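Oxidoreductase, Gfo/Idh/MocA family (PDB 1XEA) is probably an NAD(P)-dependent oxidoreductase of the Gfo/Idh/MocA family, with a nucleotide-binding Rossmann domain, whose substrate is not established. Local coordinates at residues A[163-168]-A[301-306]; A[30-35]-A[47-52]; A[116-121]-A[282-287]. All blocks are in the same frame, centred on the assembly; numbering follows the deposited sequence.

Interaction 1 of 3, residues A[163-168]-A[301-306]; sequences FVFDDF and AICQQI
Two phenylalanine rings of 163-168 meet the 301-306 helix with their edges. The Phe165 ring takes the sulfur of Cys303 in its own plane. Cys303 SG lies 5.0 Å from the centroid of the Phe165 ring and 85° off the ring normal, a sulfur-aromatic contact at the edge. The nearest ring atom is Phe165 CE1, 3.8 Å from Cys303 SG. The Phe168 ring is also met at its edge, where its CE2 is 3.9 Å from Ile302 CD1. Phe168 has CG anti to the backbone N (chi1 -170°), and Ile302 extends CD1 to meet it, the two side chains crossing at about a right angle.

Val164 lies between the two rings round the helix, on the side facing Cys303. Its branch point faces the sulfur, with Val164 CB 3.6 Å from Cys303 SG, and both methyls flank it. Cys303 holds SG anti to its carbonyl carbon, which points it at the valine. The contact is apolar, and no hydrogen bond crosses it.

The axes of the segments 163-168 and 301-306 come within 10.2 Å, their N-to-C directions 141° apart. A wider pi-type turn spans 164-168, with Phe168 N hydrogen-bonded to Phe163 O. The packing joins helix 160-175 to the C-terminal helix 286-311. Strands 196-206 and 209-216 of the mixed sheet lie against it: Phe168 touches Leu200 and Ala213, and Ile302 touches Val202.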
loop_
_atom_site.group_PDB
_atom_site.type_symbol
_atom_site.label_atom_id
_atom_site.label_comp_id
_atom_site.label_asym_id
_atom_site.label_seq_id
_atom_site.Cartn_x
_atom_site.Cartn_y
_atom_site.Cartn_z
ATOM N N PHE A 163 -4.717 0.392 -31.967
ATOM C CA PHE A 163 -4.669 1.004 -30.647
ATOM C C PHE A 163 -6.064 1.402 -30.173
ATOM O O PHE A 163 -6.440 1.109 -29.046
ATOM C CB PHE A 163 -3.761 2.232 -30.711
ATOM C CG PHE A 163 -3.522 2.907 -29.386
ATOM C CD1 PHE A 163 -2.255 2.899 -28.815
ATOM C CD2 PHE A 163 -4.516 3.664 -28.781
ATOM C CE1 PHE A 163 -1.978 3.636 -27.674
ATOM C CE2 PHE A 163 -4.242 4.404 -27.637
ATOM C CZ PHE A 163 -2.968 4.392 -27.090
ATOM N N VAL A 164 -6.833 2.056 -31.034
ATOM C CA VAL A 164 -8.158 2.490 -30.640
ATOM C C VAL A 164 -9.222 1.411 -30.663
ATOM O O VAL A 164 -9.865 1.152 -29.650
ATOM C CB VAL A 164 -8.653 3.661 -31.504
ATOM C CG1 VAL A 164 -10.035 4.101 -31.047
ATOM C CG2 VAL A 164 -7.686 4.827 -31.405
ATOM N N PHE A 165 -9.425 0.772 -31.803
ATOM C CA PHE A 165 -10.462 -0.244 -31.865
ATOM C C PHE A 165 -10.203 -1.517 -31.075
ATOM O O PHE A 165 -11.142 -2.132 -30.573
ATOM C CB PHE A 165 -10.785 -0.587 -33.319
ATOM C CG PHE A 165 -11.756 0.362 -33.954
ATOM C CD1 PHE A 165 -11.343 1.613 -34.398
ATOM C CD2 PHE A 165 -13.094 0.023 -34.076
ATOM C CE1 PHE A 165 -12.251 2.511 -34.949
ATOM C CE2 PHE A 165 -14.004 0.915 -34.626
ATOM C CZ PHE A 165 -13.578 2.159 -35.063
ATOM N N ASP A 166 -8.948 -1.916 -30.937
ATOM C CA ASP A 166 -8.672 -3.146 -30.207
ATOM C C ASP A 166 -8.199 -2.968 -28.766
ATOM O O ASP A 166 -7.965 -3.952 -28.061
ATOM C CB ASP A 166 -7.659 -3.991 -30.979
ATOM C CG ASP A 166 -8.143 -4.337 -32.371
ATOM O OD1 ASP A 166 -9.199 -5.006 -32.495
ATOM O OD2 ASP A 166 -7.470 -3.936 -33.346
ATOM N N ASP A 167 -8.083 -1.725 -28.312
ATOM C CA ASP A 167 -7.603 -1.491 -26.959
ATOM C C ASP A 167 -8.315 -0.354 -26.243
ATOM O O ASP A 167 -9.123 -0.591 -25.342
ATOM C CB ASP A 167 -6.102 -1.213 -27.014
ATOM C CG ASP A 167 -5.367 -1.770 -25.824
ATOM O OD1 ASP A 167 -5.995 -2.470 -25.005
ATOM O OD2 ASP A 167 -4.150 -1.519 -25.708
ATOM N N PHE A 168 -8.008 0.874 -26.655
ATOM C CA PHE A 168 -8.581 2.081 -26.065
ATOM C C PHE A 168 -10.090 1.996 -25.913
ATOM O O PHE A 168 -10.682 2.623 -25.034
ATOM C CB PHE A 168 -8.232 3.298 -26.918
ATOM C CG PHE A 168 -8.578 4.596 -26.273
ATOM C CD1 PHE A 168 -7.882 5.030 -25.148
ATOM C CD2 PHE A 168 -9.607 5.389 -26.777
ATOM C CE1 PHE A 168 -8.203 6.240 -24.528
ATOM C CE2 PHE A 168 -9.941 6.603 -26.167
ATOM C CZ PHE A 168 -9.238 7.035 -25.036
ATOM N N ALA A 301 -14.537 8.320 -34.766
ATOM C CA ALA A 301 -14.257 9.748 -34.724
ATOM C C ALA A 301 -12.846 10.014 -34.232
ATOM O O ALA A 301 -12.102 10.791 -34.829
ATOM C CB ALA A 301 -15.252 10.434 -33.823
ATOM N N ILE A 302 -12.475 9.358 -33.140
ATOM C CA ILE A 302 -11.148 9.542 -32.572
ATOM C C ILE A 302 -10.055 9.182 -33.573
ATOM O O ILE A 302 -9.100 9.941 -33.760
ATOM C CB ILE A 302 -10.987 8.710 -31.277
ATOM C CG1 ILE A 302 -11.970 9.236 -30.219
ATOM C CG2 ILE A 302 -9.550 8.784 -30.779
ATOM C CD1 ILE A 302 -12.069 8.401 -28.962
ATOM N N CYS A 303 -10.209 8.035 -34.230
ATOM C CA CYS A 303 -9.231 7.572 -35.218
ATOM C C CYS A 303 -9.009 8.566 -36.342
ATOM O O CYS A 303 -7.875 8.840 -36.731
ATOM C CB CYS A 303 -9.684 6.247 -35.821
ATOM S SG CYS A 303 -9.255 4.828 -34.835
ATOM N N GLN A 304 -10.108 9.093 -36.867
ATOM C CA GLN A 304 -10.039 10.047 -37.953
ATOM C C GLN A 304 -9.349 11.341 -37.580
ATOM O O GLN A 304 -8.356 11.703 -38.202
ATOM C CB GLN A 304 -11.434 10.328 -38.490
ATOM C CG GLN A 304 -11.903 9.212 -39.402
ATOM C CD GLN A 304 -13.306 9.423 -39.902
ATOM O OE1 GLN A 304 -13.617 10.458 -40.489
ATOM N NE2 GLN A 304 -14.168 8.442 -39.677
ATOM N N GLN A 305 -9.849 12.039 -36.570
ATOM C CA GLN A 305 -9.216 13.287 -36.192
ATOM C C GLN A 305 -7.700 13.138 -35.993
ATOM O O GLN A 305 -6.945 14.062 -36.294
ATOM C CB GLN A 305 -9.864 13.860 -34.934
ATOM C CG GLN A 305 -9.399 15.271 -34.634
ATOM C CD GLN A 305 -10.135 15.897 -33.458
ATOM O OE1 GLN A 305 -10.181 15.328 -32.368
ATOM N NE2 GLN A 305 -10.707 17.083 -33.673
ATOM N N ILE A 306 -7.252 11.984 -35.501
ATOM C CA ILE A 306 -5.817 11.754 -35.280
ATOM C C ILE A 306 -5.099 11.531 -36.614
ATOM O O ILE A 306 -4.189 12.279 -36.966
ATOM C CB ILE A 306 -5.555 10.518 -34.356
ATOM C CG1 ILE A 306 -6.193 10.722 -32.983
ATOM C CG2 ILE A 306 -4.065 10.322 -34.151
ATOM C CD1 ILE A 306 -6.105 9.500 -32.075
#

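Interaction 2 of 3, residues A[30-35]-A[47-52]; sequences LVLCTR and YRVSAT
Strand 28-33 is an outermost strand of the parallel Rossmann sheet, and the loop after helix 37-46 returns alongside it here. Val49 and Ala51 point toward the strand, Ser50 and Thr52 away from it. Val49 and Leu32 cross at about a right angle, with Leu32 CD1 3.6 Å from Val49 CG2. Leu32 has CG anti to its carbonyl carbon (chi1 -62°), while Val49 places CG2 in the crowded position between its N and carbonyl carbon. Val49 CG1 turns instead toward Leu30 CB.

Ala51 points its methyl at Val31. The valine's two branches straddle it, Val31 CG1 at 3.5 Å and CG2 at 3.6 Å from Ala51 CB. Tyr62 packs on both residues. The backbones also come close: Val31 CA makes a C-H...O contact of 3.4 Å with Ala51 O.

Helix 37-46 ends in a Schellman motif with Arg48 at positive phi, which turns the chain back toward the strand. Arg48 NH2 is hydrogen-bonded to Ala23 O and Tyr47 O of the second subunit, so this loop lies at a subunit interface. Within the loop, Thr52 OG1 donates to Ser50 O at 3.2 Å, from above the carbonyl plane.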
loop_
_atom_site.group_PDB
_atom_site.type_symbol
_atom_site.label_atom_id
_atom_site.label_comp_id
_atom_site.label_asym_id
_atom_site.label_seq_id
_atom_site.Cartn_x
_atom_site.Cartn_y
_atom_site.Cartn_z
ATOM N N LEU A 30 -22.227 -26.962 -25.855
ATOM C CA LEU A 30 -21.344 -26.201 -26.722
ATOM C C LEU A 30 -21.130 -26.853 -28.077
ATOM O O LEU A 30 -21.228 -28.075 -28.225
ATOM C CB LEU A 30 -19.989 -25.996 -26.043
ATOM C CG LEU A 30 -19.744 -24.661 -25.341
ATOM C CD1 LEU A 30 -18.427 -24.725 -24.592
ATOM C CD2 LEU A 30 -19.723 -23.526 -26.365
ATOM N N VAL A 31 -20.834 -26.021 -29.066
ATOM C CA VAL A 31 -20.581 -26.494 -30.412
ATOM C C VAL A 31 -19.360 -25.741 -30.923
ATOM O O VAL A 31 -19.476 -24.631 -31.431
ATOM C CB VAL A 31 -21.799 -26.236 -31.342
ATOM C CG1 VAL A 31 -21.530 -26.825 -32.710
ATOM C CG2 VAL A 31 -23.065 -26.854 -30.748
ATOM N N LEU A 32 -18.184 -26.338 -30.769
ATOM C CA LEU A 32 -16.966 -25.683 -31.214
ATOM C C LEU A 32 -16.851 -25.609 -32.729
ATOM O O LEU A 32 -17.272 -26.514 -33.455
ATOM C CB LEU A 32 -15.734 -26.376 -30.629
ATOM C CG LEU A 32 -15.634 -26.346 -29.099
ATOM C CD1 LEU A 32 -14.294 -26.912 -28.677
ATOM C CD2 LEU A 32 -15.787 -24.920 -28.579
ATOM N N CYS A 33 -16.280 -24.507 -33.196
ATOM C CA CYS A 33 -16.096 -24.286 -34.617
ATOM C C CYS A 33 -14.940 -23.345 -34.890
ATOM O O CYS A 33 -14.866 -22.252 -34.329
ATOM C CB CYS A 33 -17.357 -23.693 -35.222
ATOM S SG CYS A 33 -17.098 -23.117 -36.898
ATOM N N THR A 34 -14.045 -23.766 -35.771
ATOM C CA THR A 34 -12.906 -22.938 -36.110
ATOM C C THR A 34 -12.230 -23.474 -37.364
ATOM O O THR A 34 -12.360 -24.656 -37.691
ATOM C CB THR A 34 -11.910 -22.873 -34.917
ATOM O OG1 THR A 34 -10.840 -21.969 -35.217
ATOM C CG2 THR A 34 -11.350 -24.245 -34.609
ATOM N N ARG A 35 -11.534 -22.592 -38.080
ATOM C CA ARG A 35 -10.841 -22.967 -39.312
ATOM C C ARG A 35 -9.901 -24.149 -39.095
ATOM O O ARG A 35 -10.134 -25.235 -39.624
ATOM C CB ARG A 35 -10.050 -21.768 -39.864
ATOM C CG ARG A 35 -10.863 -20.787 -40.705
ATOM C CD ARG A 35 -11.290 -21.402 -42.039
ATOM N NE ARG A 35 -12.163 -20.509 -42.809
ATOM C CZ ARG A 35 -13.477 -20.677 -42.968
ATOM N NH1 ARG A 35 -14.091 -21.714 -42.412
ATOM N NH2 ARG A 35 -14.183 -19.797 -43.674
ATOM N N TYR A 47 -11.966 -30.037 -23.639
ATOM C CA TYR A 47 -13.193 -29.666 -22.955
ATOM C C TYR A 47 -14.335 -30.631 -23.218
ATOM O O TYR A 47 -15.503 -30.296 -23.022
ATOM C CB TYR A 47 -13.601 -28.245 -23.341
ATOM C CG TYR A 47 -12.582 -27.216 -22.921
ATOM C CD1 TYR A 47 -11.594 -26.776 -23.809
ATOM C CD2 TYR A 47 -12.575 -26.714 -21.619
ATOM C CE1 TYR A 47 -10.623 -25.859 -23.407
ATOM C CE2 TYR A 47 -11.613 -25.803 -21.207
ATOM C CZ TYR A 47 -10.641 -25.377 -22.102
ATOM O OH TYR A 47 -9.701 -24.466 -21.688
ATOM N N ARG A 48 -13.989 -31.834 -23.657
ATOM C CA ARG A 48 -14.979 -32.864 -23.932
ATOM C C ARG A 48 -16.268 -32.366 -24.600
ATOM O O ARG A 48 -17.320 -32.268 -23.960
ATOM C CB ARG A 48 -15.324 -33.610 -22.638
ATOM C CG ARG A 48 -14.233 -34.552 -22.169
ATOM C CD ARG A 48 -14.581 -35.195 -20.847
ATOM N NE ARG A 48 -14.616 -34.223 -19.753
ATOM C CZ ARG A 48 -13.540 -33.704 -19.171
ATOM N NH1 ARG A 48 -12.324 -34.065 -19.570
ATOM N NH2 ARG A 48 -13.683 -32.813 -18.199
ATOM N N VAL A 49 -16.174 -32.052 -25.889
ATOM C CA VAL A 49 -17.327 -31.595 -26.661
ATOM C C VAL A 49 -17.460 -32.458 -27.898
ATOM O O VAL A 49 -16.468 -32.780 -28.549
ATOM C CB VAL A 49 -17.186 -30.131 -27.117
ATOM C CG1 VAL A 49 -17.014 -29.225 -25.912
ATOM C CG2 VAL A 49 -16.018 -29.997 -28.068
ATOM N N SER A 50 -18.691 -32.832 -28.221
ATOM C CA SER A 50 -18.947 -33.669 -29.384
ATOM C C SER A 50 -19.182 -32.848 -30.644
ATOM O O SER A 50 -18.558 -33.092 -31.678
ATOM C CB SER A 50 -20.155 -34.563 -29.117
ATOM O OG SER A 50 -19.938 -35.351 -27.957
ATOM N N ALA A 51 -20.082 -31.875 -30.552
ATOM C CA ALA A 51 -20.410 -31.015 -31.685
ATOM C C ALA A 51 -19.185 -30.254 -32.195
ATOM O O ALA A 51 -18.885 -29.161 -31.721
ATOM C CB ALA A 51 -21.511 -30.034 -31.285
ATOM N N THR A 52 -18.482 -30.840 -33.160
ATOM C CA THR A 52 -17.298 -30.211 -33.740
ATOM C C THR A 52 -17.653 -29.694 -35.119
ATOM O O THR A 52 -18.594 -30.186 -35.741
ATOM C CB THR A 52 -16.136 -31.202 -33.854
ATOM O OG1 THR A 52 -15.843 -31.730 -32.555
ATOM C CG2 THR A 52 -14.897 -30.510 -34.402
#

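Interaction 3 of 3, residues A[116-121]-A[282-287]; sequences PLYVGF and GKLPTH
Leu284 carries this contact, and its conformation decides which atoms touch. Its CG is anti to the backbone N (chi1 177°), and chi2 of 64° spreads the two methyls over different partners. One methyl, CD1, reaches the edge of the Tyr118 ring, with Leu284 CD1 3.7 Å from Tyr118 CD1. The side chains of Tyr118 and Leu284 cross at about a right angle. The other methyl, CD2, lies against the strand backbone, close to the carbonyl of Leu117.

Tyr118 also has CG anti to its backbone N (chi1 -159°). Its hydroxyl is hydrogen-bonded to Asp274 of helix 268-281, which anchors the far end of the ring. Leu117 O is hydrogen-bonded to Tyr107 OH.

Pro116 forms the other end of the contact. Pro116 CB faces the leucine, 4.1 Å from Leu284 CB. The CG and CD side of the ring rests on the backbone of Gly282, and Pro116 CD is 3.9 Å from Gly282 O. Gly282 has positive phi and ends helix 268-281 in a Schellman motif. Val278 of that helix packs on Pro116, Tyr118 and Leu284.

No hydrogen bond joins the two segments. Pro285 then takes the N-cap position of helix 286-311. The contact thus lays a linker between two helices against 117-120, an outermost strand of the parallel sheet of the NAD-binding Rossmann fold.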
loop_
_atom_site.group_PDB
_atom_site.type_symbol
_atom_site.label_atom_id
_atom_site.label_comp_id
_atom_site.label_asym_id
_atom_site.label_seq_id
_atom_site.Cartn_x
_atom_site.Cartn_y
_atom_site.Cartn_z
ATOM N N PRO A 116 -31.076 -10.230 -31.366
ATOM C CA PRO A 116 -30.210 -9.495 -30.453
ATOM C C PRO A 116 -28.754 -9.680 -30.856
ATOM O O PRO A 116 -28.321 -10.790 -31.178
ATOM C CB PRO A 116 -30.523 -10.138 -29.115
ATOM C CG PRO A 116 -30.650 -11.569 -29.504
ATOM C CD PRO A 116 -31.504 -11.501 -30.755
ATOM N N LEU A 117 -28.020 -8.575 -30.848
ATOM C CA LEU A 117 -26.608 -8.554 -31.181
ATOM C C LEU A 117 -25.889 -7.988 -29.959
ATOM O O LEU A 117 -25.951 -6.792 -29.679
ATOM C CB LEU A 117 -26.370 -7.660 -32.394
ATOM C CG LEU A 117 -24.914 -7.423 -32.797
ATOM C CD1 LEU A 117 -24.237 -8.740 -33.171
ATOM C CD2 LEU A 117 -24.885 -6.460 -33.971
ATOM N N TYR A 118 -25.212 -8.867 -29.236
ATOM C CA TYR A 118 -24.495 -8.499 -28.024
ATOM C C TYR A 118 -23.001 -8.299 -28.266
ATOM O O TYR A 118 -22.351 -9.146 -28.882
ATOM C CB TYR A 118 -24.682 -9.608 -26.999
ATOM C CG TYR A 118 -24.448 -9.201 -25.574
ATOM C CD1 TYR A 118 -25.497 -8.703 -24.798
ATOM C CD2 TYR A 118 -23.193 -9.349 -24.984
ATOM C CE1 TYR A 118 -25.309 -8.371 -23.469
ATOM C CE2 TYR A 118 -22.991 -9.019 -23.652
ATOM C CZ TYR A 118 -24.056 -8.530 -22.897
ATOM O OH TYR A 118 -23.871 -8.212 -21.572
ATOM N N VAL A 119 -22.455 -7.192 -27.772
ATOM C CA VAL A 119 -21.027 -6.916 -27.923
ATOM C C VAL A 119 -20.312 -7.238 -26.604
ATOM O O VAL A 119 -20.799 -6.899 -25.526
ATOM C CB VAL A 119 -20.767 -5.439 -28.296
ATOM C CG1 VAL A 119 -19.281 -5.213 -28.464
ATOM C CG2 VAL A 119 -21.502 -5.080 -29.585
ATOM N N GLY A 120 -19.152 -7.880 -26.702
ATOM C CA GLY A 120 -18.405 -8.261 -25.518
ATOM C C GLY A 120 -17.546 -7.214 -24.840
ATOM O O GLY A 120 -16.370 -7.060 -25.162
ATOM N N PHE A 121 -18.131 -6.507 -23.884
ATOM C CA PHE A 121 -17.423 -5.480 -23.132
ATOM C C PHE A 121 -17.397 -5.910 -21.670
ATOM O O PHE A 121 -18.204 -5.440 -20.864
ATOM C CB PHE A 121 -18.159 -4.154 -23.246
ATOM C CG PHE A 121 -17.984 -3.461 -24.565
ATOM C CD1 PHE A 121 -19.086 -3.220 -25.388
ATOM C CD2 PHE A 121 -16.739 -2.951 -24.937
ATOM C CE1 PHE A 121 -18.952 -2.473 -26.556
ATOM C CE2 PHE A 121 -16.587 -2.202 -26.102
ATOM C CZ PHE A 121 -17.697 -1.960 -26.912
ATOM N N GLY A 282 -34.202 -13.386 -26.702
ATOM C CA GLY A 282 -34.240 -12.826 -28.036
ATOM C C GLY A 282 -34.425 -11.321 -28.006
ATOM O O GLY A 282 -34.927 -10.740 -28.965
ATOM N N LYS A 283 -34.025 -10.684 -26.909
ATOM C CA LYS A 283 -34.171 -9.236 -26.779
ATOM C C LYS A 283 -32.958 -8.617 -26.095
ATOM O O LYS A 283 -32.356 -9.228 -25.216
ATOM C CB LYS A 283 -35.429 -8.907 -25.964
ATOM C CG LYS A 283 -36.721 -9.555 -26.481
ATOM C CD LYS A 283 -37.889 -9.398 -25.491
ATOM C CE LYS A 283 -38.201 -7.924 -25.191
ATOM N NZ LYS A 283 -39.283 -7.749 -24.163
ATOM N N LEU A 284 -32.604 -7.403 -26.500
ATOM C CA LEU A 284 -31.474 -6.700 -25.911
ATOM C C LEU A 284 -31.874 -5.251 -25.661
ATOM O O LEU A 284 -32.051 -4.482 -26.591
ATOM C CB LEU A 284 -30.275 -6.743 -26.848
ATOM C CG LEU A 284 -29.056 -5.961 -26.348
ATOM C CD1 LEU A 284 -28.539 -6.588 -25.067
ATOM C CD2 LEU A 284 -27.976 -5.962 -27.410
ATOM N N PRO A 285 -31.988 -4.848 -24.389
ATOM C CA PRO A 285 -32.381 -3.473 -24.076
ATOM C C PRO A 285 -31.774 -2.404 -24.975
ATOM O O PRO A 285 -30.611 -2.482 -25.369
ATOM C CB PRO A 285 -31.994 -3.327 -22.605
ATOM C CG PRO A 285 -30.912 -4.327 -22.421
ATOM C CD PRO A 285 -31.414 -5.502 -23.205
ATOM N N THR A 286 -32.597 -1.415 -25.302
ATOM C CA THR A 286 -32.223 -0.313 -26.173
ATOM C C THR A 286 -31.026 0.497 -25.724
ATOM O O THR A 286 -30.133 0.774 -26.521
ATOM C CB THR A 286 -33.381 0.671 -26.332
ATOM O OG1 THR A 286 -34.529 -0.024 -26.822
ATOM C CG2 THR A 286 -33.003 1.777 -27.295
ATOM N N HIS A 287 -31.018 0.896 -24.457
ATOM C CA HIS A 287 -29.935 1.720 -23.952
ATOM C C HIS A 287 -28.599 1.055 -24.138
ATOM O O HIS A 287 -27.571 1.723 -24.177
ATOM C CB HIS A 287 -30.153 2.067 -22.478
ATOM C CG HIS A 287 -30.039 0.901 -21.545
ATOM N ND1 HIS A 287 -30.964 -0.122 -21.501
ATOM C CD2 HIS A 287 -29.130 0.625 -20.580
ATOM C CE1 HIS A 287 -30.632 -0.973 -20.546
ATOM N NE2 HIS A 287 -29.523 -0.543 -19.973
#

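How the interactions relate
From the N terminus, interaction 2 comes first. It closes a short loop of the Rossmann fold, bringing the chain back to strand 28-33 after helix 37-46. Interactions 3 and 1 follow and span far longer stretches. Interaction 3 opens at 116-121 and interaction 1 at 163-168; interaction 3 closes at 282-287 and interaction 1 at 301-306, so the two cross. Interaction 3 uses the linker that leads into helix 286-311, and interaction 1 a later turn of that helix. Their nearest atoms are about 7 Å apart. Interactions 2 and 3 reach the two outermost strands of the same parallel sheet, with centres 25 Å apart. Interaction 1 links the C-terminal helix to helix 160-175, beside the mixed sheet.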